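Local coordinates for protein thiol-disulfide oxidoreductase (Bacteroides thetaiotaomicron, PDB 3FW2) that probably acts as an oxidoreductase of the TlpA-like family, this chain being the thioredoxin-like C-terminal domain of a longer thiol-disulfide oxidoreductase, at residues A[53-61]-A[89-97]; A[62-70]-A[142-150]. All coordinates share one frame; numbering follows the deposited sequence.

Interaction 1: A[53-61]-A[89-97]; sequences SNSELREIY and KRDTLDWEQ. With ACT (acetate ion), chain F.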
loop_
_atom_site.group_PDB
_atom_site.type_symbol
_atom_site.label_atom_id
_atom_site.label_comp_id
_atom_site.label_asym_id
_atom_site.label_seq_id
_atom_site.Cartn_x
_atom_site.Cartn_y
_atom_site.Cartn_z
ATOM N N SER A 53 3.640 -2.714 15.070
ATOM C CA SER A 53 2.239 -3.027 15.218
ATOM C C SER A 53 2.021 -4.480 15.637
ATOM O O SER A 53 1.253 -4.766 16.524
ATOM C CB SER A 53 1.505 -2.787 13.899
ATOM O OG SER A 53 1.455 -1.408 13.636
ATOM N N ASN A 54 2.732 -5.381 14.990
ATOM C CA ASN A 54 2.621 -6.789 15.292
ATOM C C ASN A 54 3.013 -7.052 16.731
ATOM O O ASN A 54 2.354 -7.836 17.410
ATOM C CB ASN A 54 3.524 -7.589 14.353
ATOM C CG ASN A 54 2.950 -7.721 12.957
ATOM O OD1 ASN A 54 1.769 -7.368 12.693
ATOM N ND2 ASN A 54 3.754 -8.255 12.054
ATOM N N SER A 55 4.088 -6.418 17.195
ATOM C CA SER A 55 4.488 -6.615 18.603
ATOM C C SER A 55 3.353 -6.216 19.528
ATOM O O SER A 55 3.029 -6.891 20.513
ATOM C CB SER A 55 5.760 -5.785 18.945
ATOM O OG SER A 55 6.874 -6.215 18.144
ATOM N N GLU A 56 2.732 -5.076 19.243
ATOM C CA GLU A 56 1.637 -4.582 20.074
ATOM C C GLU A 56 0.390 -5.463 20.028
ATOM O O GLU A 56 -0.245 -5.723 21.060
ATOM C CB GLU A 56 1.278 -3.141 19.665
ATOM C CG GLU A 56 2.412 -2.170 19.982
ATOM C CD GLU A 56 2.060 -0.722 19.680
ATOM O OE1 GLU A 56 0.882 -0.388 19.822
ATOM O OE2 GLU A 56 2.918 0.088 19.292
ATOM N N LEU A 57 0.054 -5.922 18.839
ATOM C CA LEU A 57 -1.124 -6.753 18.609
ATOM C C LEU A 57 -0.915 -8.125 19.216
ATOM O O LEU A 57 -1.842 -8.687 19.810
ATOM C CB LEU A 57 -1.398 -6.844 17.093
ATOM C CG LEU A 57 -1.896 -5.593 16.404
ATOM C CD1 LEU A 57 -1.849 -5.708 14.903
ATOM C CD2 LEU A 57 -3.311 -5.205 16.920
ATOM N N ARG A 58 0.307 -8.682 19.149
ATOM C CA ARG A 58 0.554 -9.984 19.808
ATOM C C ARG A 58 0.321 -9.881 21.308
ATOM O O ARG A 58 -0.148 -10.838 21.917
ATOM C CB ARG A 58 1.982 -10.489 19.575
ATOM C CG ARG A 58 2.253 -11.015 18.192
ATOM C CD ARG A 58 3.633 -11.681 18.077
ATOM N NE ARG A 58 4.091 -11.598 16.691
ATOM C CZ ARG A 58 4.897 -10.674 16.170
ATOM N NH1 ARG A 58 5.482 -9.734 16.931
ATOM N NH2 ARG A 58 5.164 -10.723 14.858
ATOM N N GLU A 59 0.670 -8.715 21.906
ATOM C CA GLU A 59 0.442 -8.524 23.343
ATOM C C GLU A 59 -1.020 -8.426 23.695
ATOM O O GLU A 59 -1.460 -8.982 24.702
ATOM C CB GLU A 59 1.161 -7.303 23.884
ATOM C CG GLU A 59 2.611 -7.537 24.028
ATOM C CD GLU A 59 2.951 -8.228 25.351
ATOM O OE1 GLU A 59 2.946 -9.484 25.428
ATOM O OE2 GLU A 59 3.241 -7.489 26.322
ATOM N N ILE A 60 -1.801 -7.714 22.871
ATOM C CA ILE A 60 -3.237 -7.647 23.063
ATOM C C ILE A 60 -3.888 -9.029 22.951
ATOM O O ILE A 60 -4.705 -9.394 23.762
ATOM C CB ILE A 60 -3.851 -6.588 22.097
ATOM C CG1 ILE A 60 -3.335 -5.197 22.541
ATOM C CG2 ILE A 60 -5.371 -6.680 22.062
ATOM C CD1 ILE A 60 -3.206 -4.130 21.477
ATOM N N TYR A 61 -3.496 -9.799 21.948
ATOM C CA TYR A 61 -4.104 -11.116 21.712
ATOM C C TYR A 61 -3.755 -12.006 22.897
ATOM O O TYR A 61 -4.615 -12.766 23.385
ATOM C CB TYR A 61 -3.552 -11.702 20.401
ATOM C CG TYR A 61 -3.994 -13.127 20.141
ATOM C CD1 TYR A 61 -5.300 -13.403 19.816
ATOM C CD2 TYR A 61 -3.100 -14.174 20.216
ATOM C CE1 TYR A 61 -5.731 -14.707 19.559
ATOM C CE2 TYR A 61 -3.530 -15.506 19.965
ATOM C CZ TYR A 61 -4.855 -15.729 19.632
ATOM O OH TYR A 61 -5.343 -17.017 19.395
ATOM N N LYS A 89 2.385 -17.580 9.617
ATOM C CA LYS A 89 3.134 -18.547 10.380
ATOM C C LYS A 89 4.380 -17.946 11.039
ATOM O O LYS A 89 4.563 -18.052 12.266
ATOM C CB LYS A 89 3.505 -19.717 9.467
ATOM C CG LYS A 89 4.236 -20.858 10.175
ATOM C CD LYS A 89 4.438 -22.023 9.176
ATOM C CE LYS A 89 4.932 -23.289 9.881
ATOM N NZ LYS A 89 6.321 -23.093 10.286
ATOM N N ARG A 90 5.225 -17.318 10.249
ATOM C CA ARG A 90 6.483 -16.710 10.718
ATOM C C ARG A 90 6.288 -15.625 11.773
ATOM O O ARG A 90 7.043 -15.535 12.772
ATOM C CB ARG A 90 7.125 -16.072 9.482
ATOM C CG ARG A 90 8.493 -15.667 9.563
ATOM C CD ARG A 90 9.038 -15.588 8.144
ATOM N NE ARG A 90 8.390 -14.501 7.404
ATOM C CZ ARG A 90 7.702 -14.625 6.266
ATOM N NH1 ARG A 90 7.595 -15.779 5.625
ATOM N NH2 ARG A 90 7.156 -13.558 5.739
ATOM N N ASP A 91 5.292 -14.781 11.514
ATOM C CA ASP A 91 4.983 -13.650 12.395
ATOM C C ASP A 91 4.035 -13.999 13.573
ATOM O O ASP A 91 3.618 -13.094 14.320
ATOM C CB ASP A 91 4.406 -12.485 11.566
ATOM C CG ASP A 91 5.393 -11.912 10.532
ATOM O OD1 ASP A 91 6.605 -12.188 10.559
ATOM O OD2 ASP A 91 4.938 -11.163 9.628
ATOM N N THR A 92 3.640 -15.268 13.684
ATOM C CA THR A 92 2.706 -15.761 14.717
ATOM C C THR A 92 1.446 -14.865 14.847
ATOM O O THR A 92 1.067 -14.415 15.947
ATOM C CB THR A 92 3.429 -15.987 16.069
ATOM O OG1 THR A 92 3.862 -14.752 16.647
ATOM C CG2 THR A 92 4.645 -16.917 15.915
ATOM N N LEU A 93 0.821 -14.640 13.714
ATOM C CA LEU A 93 -0.417 -13.814 13.617
ATOM C C LEU A 93 -1.594 -14.748 13.900
ATOM O O LEU A 93 -2.293 -15.212 12.975
ATOM C CB LEU A 93 -0.483 -13.191 12.221
ATOM C CG LEU A 93 0.750 -12.363 11.805
ATOM C CD1 LEU A 93 0.595 -11.811 10.388
ATOM C CD2 LEU A 93 1.080 -11.209 12.785
ATOM N N ASP A 94 -1.817 -15.023 15.179
ATOM C CA ASP A 94 -2.633 -16.140 15.597
ATOM C C ASP A 94 -4.139 -15.860 15.766
ATOM O O ASP A 94 -4.925 -16.783 15.912
ATOM C CB ASP A 94 -2.113 -16.708 16.936
ATOM C CG ASP A 94 -0.781 -17.413 16.821
ATOM O OD1 ASP A 94 -0.407 -17.812 15.699
ATOM O OD2 ASP A 94 -0.123 -17.512 17.906
ATOM N N TRP A 95 -4.515 -14.590 15.758
ATOM C CA TRP A 95 -5.909 -14.169 15.649
ATOM C C TRP A 95 -6.393 -14.388 14.245
ATOM O O TRP A 95 -5.615 -14.684 13.331
ATOM C CB TRP A 95 -6.085 -12.723 16.074
ATOM C CG TRP A 95 -5.185 -11.689 15.416
ATOM C CD1 TRP A 95 -5.591 -10.764 14.477
ATOM C CD2 TRP A 95 -3.811 -11.357 15.712
ATOM N NE1 TRP A 95 -4.541 -9.991 14.108
ATOM C CE2 TRP A 95 -3.448 -10.324 14.854
ATOM C CE3 TRP A 95 -2.830 -11.880 16.594
ATOM C CZ2 TRP A 95 -2.168 -9.770 14.842
ATOM C CZ3 TRP A 95 -1.562 -11.350 16.562
ATOM C CH2 TRP A 95 -1.248 -10.289 15.702
ATOM N N GLU A 96 -7.699 -14.301 14.067
ATOM C CA GLU A 96 -8.270 -14.639 12.740
ATOM C C GLU A 96 -7.665 -13.740 11.666
ATOM O O GLU A 96 -7.451 -12.557 11.881
ATOM C CB GLU A 96 -9.782 -14.491 12.756
ATOM C CG GLU A 96 -10.491 -14.897 11.441
ATOM C CD GLU A 96 -10.264 -16.336 11.009
ATOM O OE1 GLU A 96 -9.122 -16.712 10.621
ATOM O OE2 GLU A 96 -11.245 -17.095 11.050
ATOM N N GLN A 97 -7.418 -14.329 10.508
ATOM C CA GLN A 97 -6.766 -13.676 9.395
ATOM C C GLN A 97 -7.571 -13.898 8.108
ATOM O O GLN A 97 -7.974 -15.027 7.773
ATOM C CB GLN A 97 -5.384 -14.226 9.178
ATOM C CG GLN A 97 -4.475 -14.113 10.353
ATOM C CD GLN A 97 -4.140 -12.651 10.722
ATOM O OE1 GLN A 97 -3.986 -11.812 9.836
ATOM N NE2 GLN A 97 -4.047 -12.372 12.029
HETATM C C ACT F . -0.978 -0.874 16.039
HETATM O O ACT F . -0.112 -0.139 15.542
HETATM O OXT ACT F . -0.987 -0.952 17.290
HETATM C CH3 ACT F . -1.937 -1.640 15.179
HETATM O O HOH W 1 3.018 -9.035 9.490
HETATM O O HOH W 2 -7.439 -17.352 17.066
#
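The Schellman turn that ends helix 81-90 of this thioredoxin-like domain, and the chain leading from it into edge strand 96-98, lie along helix 48-64, and Arg58, Tyr61, Leu57 and Asn54 of that helix meet them. NE and NH2 of Arg58 both donate hydrogen bonds to Asp91 O, at 2.8 and 2.9 Å, the first bent to 152°. That oxygen sits at the guanidinium edge, 3° out of plane, and both donors are tilted to the same side of its carbonyl plane. The Arg58 chain runs extended from CG to NE, which carries the guanidinium out to the turn, where Thr92 shows positive phi. Further along, the Trp95 indole lies against the helix: its CH2 meets Leu57 CB at 3.7 Å and its CE3 approaches Tyr61 CB. The Tyr61 and Trp95 rings meet obliquely, planes at 49°, while Trp95 N lies over one face of the tyrosine and Asp94 CB comes to 3.6 Å from Tyr61 CE2. One water donates to Asp94 O and also binds Tyr61 OH. A second bridges the Asn54 amide and the Asp91 carboxylate, 2.8 Å from Asn54 ND2 and 2.9 Å from Asp91 OD2; Asn54 OD1 is taken by Gln50 in the same helix. On the inner side Leu57 reaches Leu37 and Asn39 of strand 35-41, and Trp95 also touches Met72 of strand 70-76. The contact is thus an indole packed on apolar and aromatic groups, bordered by polar links. Because the guanidinium binds a main-chain oxygen rather than a carboxylate, in the conformer described it holds the backbone of the turn; Asp91 OD1, nearby but not touching, would probably add attraction.

Interaction 2: A[62-70]-A[142-150]; sequences KKYKKNKYI and KIENIVEEA
The ring of Tyr64 takes Ile143 CG2 on one face and its neighbour Lys63 CG on the other, with Asn67 ND2 at its edge. The methyl sits 3.8 Å from the ring centroid, a CH-pi contact 18° off the normal. The Tyr69 ring is likewise sandwiched: Ala150 CA lies over the centre of one face, 3.5 Å from the centroid, and Lys68 CB over the centre of the opposite face. Ala150 CB also touches Tyr69 CZ, so the last residue of this construct rests on the tyrosine. Replacing Tyr69 by an alanine would probably leave Ala150 without the ring it rests on and let the end of the construct move more freely. Val147 CG2 fits beside Tyr64, 3.5 Å from Tyr64 CE1 and 3.7 Å from Asn67 OD1; with CG1 anti to the backbone N (chi1 172°), it is this other methyl that is turned toward Tyr64. Asn67 OD1 accepts from Tyr69 N at 2.9 Å, an Asx turn that shapes the loop just ahead of the strand. Deeper in, Ile70 CD1 meets Ile143 CD1 at 4.1 Å, and both isoleucines reach Leu122 of strand 119-123. On the solvent side the extended Lys63 chain brings NZ to 3.9 Å from Glu144 OE2, a long salt bridge, and Tyr64 OH rests against Glu144 CG. The contact is therefore chiefly apolar and aromatic. It packs the C-terminal helix 136-149 against the end of helix 48-64 and the loop into strand 70-76. Helices 48-64 and 136-149 share one side of the central sheet, as in the thioredoxin fold.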
loop_
_atom_site.group_PDB
_atom_site.type_symbol
_atom_site.label_atom_id
_atom_site.label_comp_id
_atom_site.label_asym_id
_atom_site.label_seq_id
_atom_site.Cartn_x
_atom_site.Cartn_y
_atom_site.Cartn_z
ATOM N N LYS A 62 -2.511 -11.924 23.359
ATOM C CA LYS A 62 -2.090 -12.803 24.459
ATOM C C LYS A 62 -2.953 -12.532 25.684
ATOM O O LYS A 62 -3.350 -13.476 26.384
ATOM C CB LYS A 62 -0.602 -12.645 24.765
ATOM C CG LYS A 62 -0.088 -13.563 25.847
ATOM C CD LYS A 62 1.406 -13.876 25.689
ATOM C CE LYS A 62 2.089 -14.049 27.034
ATOM N NZ LYS A 62 3.543 -14.454 26.949
ATOM N N LYS A 63 -3.273 -11.264 25.927
ATOM C CA LYS A 63 -4.048 -10.866 27.094
ATOM C C LYS A 63 -5.547 -11.106 26.914
ATOM O O LYS A 63 -6.237 -11.427 27.891
ATOM C CB LYS A 63 -3.792 -9.378 27.386
ATOM C CG LYS A 63 -4.448 -8.867 28.650
ATOM C CD LYS A 63 -3.895 -7.519 29.092
ATOM C CE LYS A 63 -4.372 -7.245 30.524
ATOM N NZ LYS A 63 -4.351 -5.784 30.847
ATOM N N TYR A 64 -6.066 -10.980 25.688
ATOM C CA TYR A 64 -7.516 -10.958 25.475
ATOM C C TYR A 64 -8.087 -12.048 24.603
ATOM O O TYR A 64 -9.228 -11.917 24.119
ATOM C CB TYR A 64 -7.963 -9.599 24.923
ATOM C CG TYR A 64 -7.683 -8.439 25.836
ATOM C CD1 TYR A 64 -8.474 -8.211 26.952
ATOM C CD2 TYR A 64 -6.620 -7.574 25.608
ATOM C CE1 TYR A 64 -8.218 -7.138 27.803
ATOM C CE2 TYR A 64 -6.352 -6.502 26.470
ATOM C CZ TYR A 64 -7.170 -6.285 27.558
ATOM O OH TYR A 64 -6.956 -5.217 28.415
ATOM N N LYS A 65 -7.328 -13.123 24.389
ATOM C CA LYS A 65 -7.753 -14.148 23.448
ATOM C C LYS A 65 -9.010 -14.919 23.864
ATOM O O LYS A 65 -9.689 -15.506 23.015
ATOM C CB LYS A 65 -6.620 -15.134 23.139
ATOM C CG LYS A 65 -5.960 -15.775 24.333
ATOM C CD LYS A 65 -5.021 -16.904 23.878
ATOM C CE LYS A 65 -3.700 -16.353 23.373
ATOM N NZ LYS A 65 -2.831 -17.420 22.734
ATOM N N LYS A 66 -9.326 -14.923 25.137
ATOM C CA LYS A 66 -10.474 -15.671 25.586
ATOM C C LYS A 66 -11.392 -14.726 26.326
ATOM O O LYS A 66 -11.719 -14.950 27.471
ATOM C CB LYS A 66 -9.971 -16.856 26.442
ATOM C CG LYS A 66 -11.033 -17.817 26.871
ATOM C CD LYS A 66 -10.497 -19.297 26.923
ATOM C CE LYS A 66 -9.418 -19.498 27.966
ATOM N NZ LYS A 66 -8.980 -20.970 28.072
ATOM N N ASN A 67 -11.824 -13.653 25.665
ATOM C CA ASN A 67 -12.524 -12.543 26.322
ATOM C C ASN A 67 -13.887 -12.346 25.695
ATOM O O ASN A 67 -14.020 -12.449 24.482
ATOM C CB ASN A 67 -11.726 -11.232 26.178
ATOM C CG ASN A 67 -12.241 -10.139 27.051
ATOM O OD1 ASN A 67 -13.116 -9.390 26.664
ATOM N ND2 ASN A 67 -11.734 -10.066 28.289
ATOM N N LYS A 68 -14.892 -12.065 26.510
ATOM C CA LYS A 68 -16.270 -11.945 26.026
ATOM C C LYS A 68 -16.543 -10.678 25.252
ATOM O O LYS A 68 -17.563 -10.581 24.577
ATOM C CB LYS A 68 -17.282 -11.941 27.184
ATOM C CG LYS A 68 -17.693 -13.231 27.719
ATOM C CD LYS A 68 -18.765 -13.034 28.775
ATOM C CE LYS A 68 -18.163 -12.829 30.121
ATOM N NZ LYS A 68 -18.125 -14.148 30.845
ATOM N N TYR A 69 -15.669 -9.685 25.368
ATOM C CA TYR A 69 -16.041 -8.329 24.984
ATOM C C TYR A 69 -15.282 -7.779 23.795
ATOM O O TYR A 69 -15.677 -6.775 23.267
ATOM C CB TYR A 69 -15.919 -7.402 26.182
ATOM C CG TYR A 69 -16.741 -7.912 27.357
ATOM C CD1 TYR A 69 -18.105 -8.028 27.253
ATOM C CD2 TYR A 69 -16.105 -8.368 28.518
ATOM C CE1 TYR A 69 -18.862 -8.572 28.328
ATOM C CE2 TYR A 69 -16.833 -8.888 29.592
ATOM C CZ TYR A 69 -18.203 -8.979 29.483
ATOM O OH TYR A 69 -18.920 -9.535 30.550
ATOM N N ILE A 70 -14.182 -8.421 23.430
ATOM C CA ILE A 70 -13.279 -7.922 22.393
ATOM C C ILE A 70 -12.796 -9.088 21.537
ATOM O O ILE A 70 -12.418 -10.151 22.056
ATOM C CB ILE A 70 -12.086 -7.086 22.979
ATOM C CG1 ILE A 70 -11.198 -6.522 21.846
ATOM C CG2 ILE A 70 -11.191 -7.906 23.823
ATOM C CD1 ILE A 70 -11.886 -5.430 21.017
ATOM N N LYS A 142 -7.828 1.900 25.503
ATOM C CA LYS A 142 -9.144 1.801 24.884
ATOM C C LYS A 142 -9.695 0.376 25.000
ATOM O O LYS A 142 -10.894 0.201 25.339
ATOM C CB LYS A 142 -9.113 2.209 23.444
ATOM C CG LYS A 142 -10.517 2.336 22.846
ATOM C CD LYS A 142 -11.264 3.587 23.369
ATOM C CE LYS A 142 -12.426 3.947 22.434
ATOM N NZ LYS A 142 -13.303 5.034 22.969
ATOM N N ILE A 143 -8.835 -0.624 24.787
ATOM C CA ILE A 143 -9.241 -2.030 24.927
ATOM C C ILE A 143 -9.564 -2.338 26.381
ATOM O O ILE A 143 -10.633 -2.914 26.697
ATOM C CB ILE A 143 -8.214 -3.040 24.400
ATOM C CG1 ILE A 143 -7.865 -2.770 22.925
ATOM C CG2 ILE A 143 -8.702 -4.503 24.628
ATOM C CD1 ILE A 143 -9.015 -2.628 21.975
ATOM N N GLU A 144 -8.702 -1.921 27.287
ATOM C CA GLU A 144 -9.042 -2.052 28.709
ATOM C C GLU A 144 -10.407 -1.459 29.037
ATOM O O GLU A 144 -11.190 -2.091 29.786
ATOM C CB GLU A 144 -7.994 -1.409 29.605
ATOM C CG GLU A 144 -6.715 -2.137 29.623
ATOM C CD GLU A 144 -5.587 -1.376 30.341
ATOM O OE1 GLU A 144 -5.847 -0.261 30.885
ATOM O OE2 GLU A 144 -4.428 -1.881 30.323
ATOM N N ASN A 145 -10.710 -0.261 28.533
ATOM C CA ASN A 145 -12.022 0.368 28.774
ATOM C C ASN A 145 -13.221 -0.419 28.247
ATOM O O ASN A 145 -14.259 -0.556 28.931
ATOM C CB ASN A 145 -12.098 1.784 28.232
ATOM C CG ASN A 145 -11.215 2.761 29.006
ATOM O OD1 ASN A 145 -10.728 2.465 30.109
ATOM N ND2 ASN A 145 -11.025 3.953 28.434
ATOM N N ILE A 146 -13.074 -0.960 27.045
ATOM C CA ILE A 146 -14.096 -1.806 26.443
ATOM C C ILE A 146 -14.362 -3.017 27.299
ATOM O O ILE A 146 -15.518 -3.340 27.549
ATOM C CB ILE A 146 -13.683 -2.235 25.033
ATOM C CG1 ILE A 146 -13.819 -1.047 24.085
ATOM C CG2 ILE A 146 -14.570 -3.393 24.514
ATOM C CD1 ILE A 146 -13.103 -1.280 22.748
ATOM N N VAL A 147 -13.291 -3.688 27.723
ATOM C CA VAL A 147 -13.399 -4.862 28.603
ATOM C C VAL A 147 -14.069 -4.501 29.939
ATOM O O VAL A 147 -14.930 -5.226 30.432
ATOM C CB VAL A 147 -12.006 -5.514 28.811
ATOM C CG1 VAL A 147 -12.075 -6.603 29.852
ATOM C CG2 VAL A 147 -11.524 -6.096 27.463
ATOM N N GLU A 148 -13.714 -3.361 30.507
ATOM C CA GLU A 148 -14.319 -2.889 31.762
ATOM C C GLU A 148 -15.798 -2.551 31.586
ATOM O O GLU A 148 -16.619 -2.791 32.492
ATOM C CB GLU A 148 -13.566 -1.663 32.266
ATOM C CG GLU A 148 -14.202 -0.918 33.461
ATOM C CD GLU A 148 -13.432 0.363 33.767
ATOM O OE1 GLU A 148 -13.998 1.319 34.342
ATOM O OE2 GLU A 148 -12.246 0.414 33.416
ATOM N N GLU A 149 -16.172 -2.011 30.425
ATOM C CA GLU A 149 -17.574 -1.678 30.149
ATOM C C GLU A 149 -18.463 -2.907 30.059
ATOM O O GLU A 149 -19.692 -2.802 30.222
ATOM C CB GLU A 149 -17.722 -0.900 28.857
ATOM C CG GLU A 149 -17.239 0.535 28.928
ATOM C CD GLU A 149 -17.050 1.171 27.543
ATOM O OE1 GLU A 149 -17.323 0.515 26.513
ATOM O OE2 GLU A 149 -16.645 2.357 27.498
ATOM N N ALA A 150 -17.855 -4.054 29.756
ATOM C CA ALA A 150 -18.556 -5.341 29.729
ATOM C C ALA A 150 -19.782 -5.253 28.866
ATOM O O ALA A 150 -19.749 -4.697 27.755
ATOM C CB ALA A 150 -18.947 -5.796 31.159
ATOM O OXT ALA A 150 -20.842 -5.767 29.306
#

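Overall arrangement
From the N terminus, strand 35-41 leads into helix 48-64. Residues 53-61 of that helix serve interaction 1; its last residues, with the loop that leads into strand 70-76, serve interaction 2. The chain then passes through strand 70-76 and helix 81-90 to 89-97, where interaction 1 closes its loop with 27 residues between its segments. It continues through strands 119-123 and 129-132 to the C-terminal helix, where interaction 2 closes a longer loop of 71 intervening residues. The segments alternate, so the two loops cross. Their centres are 16 Å apart. Helix 48-64 is thereby tied at once to the approach to edge strand 96-98 and to helix 136-149.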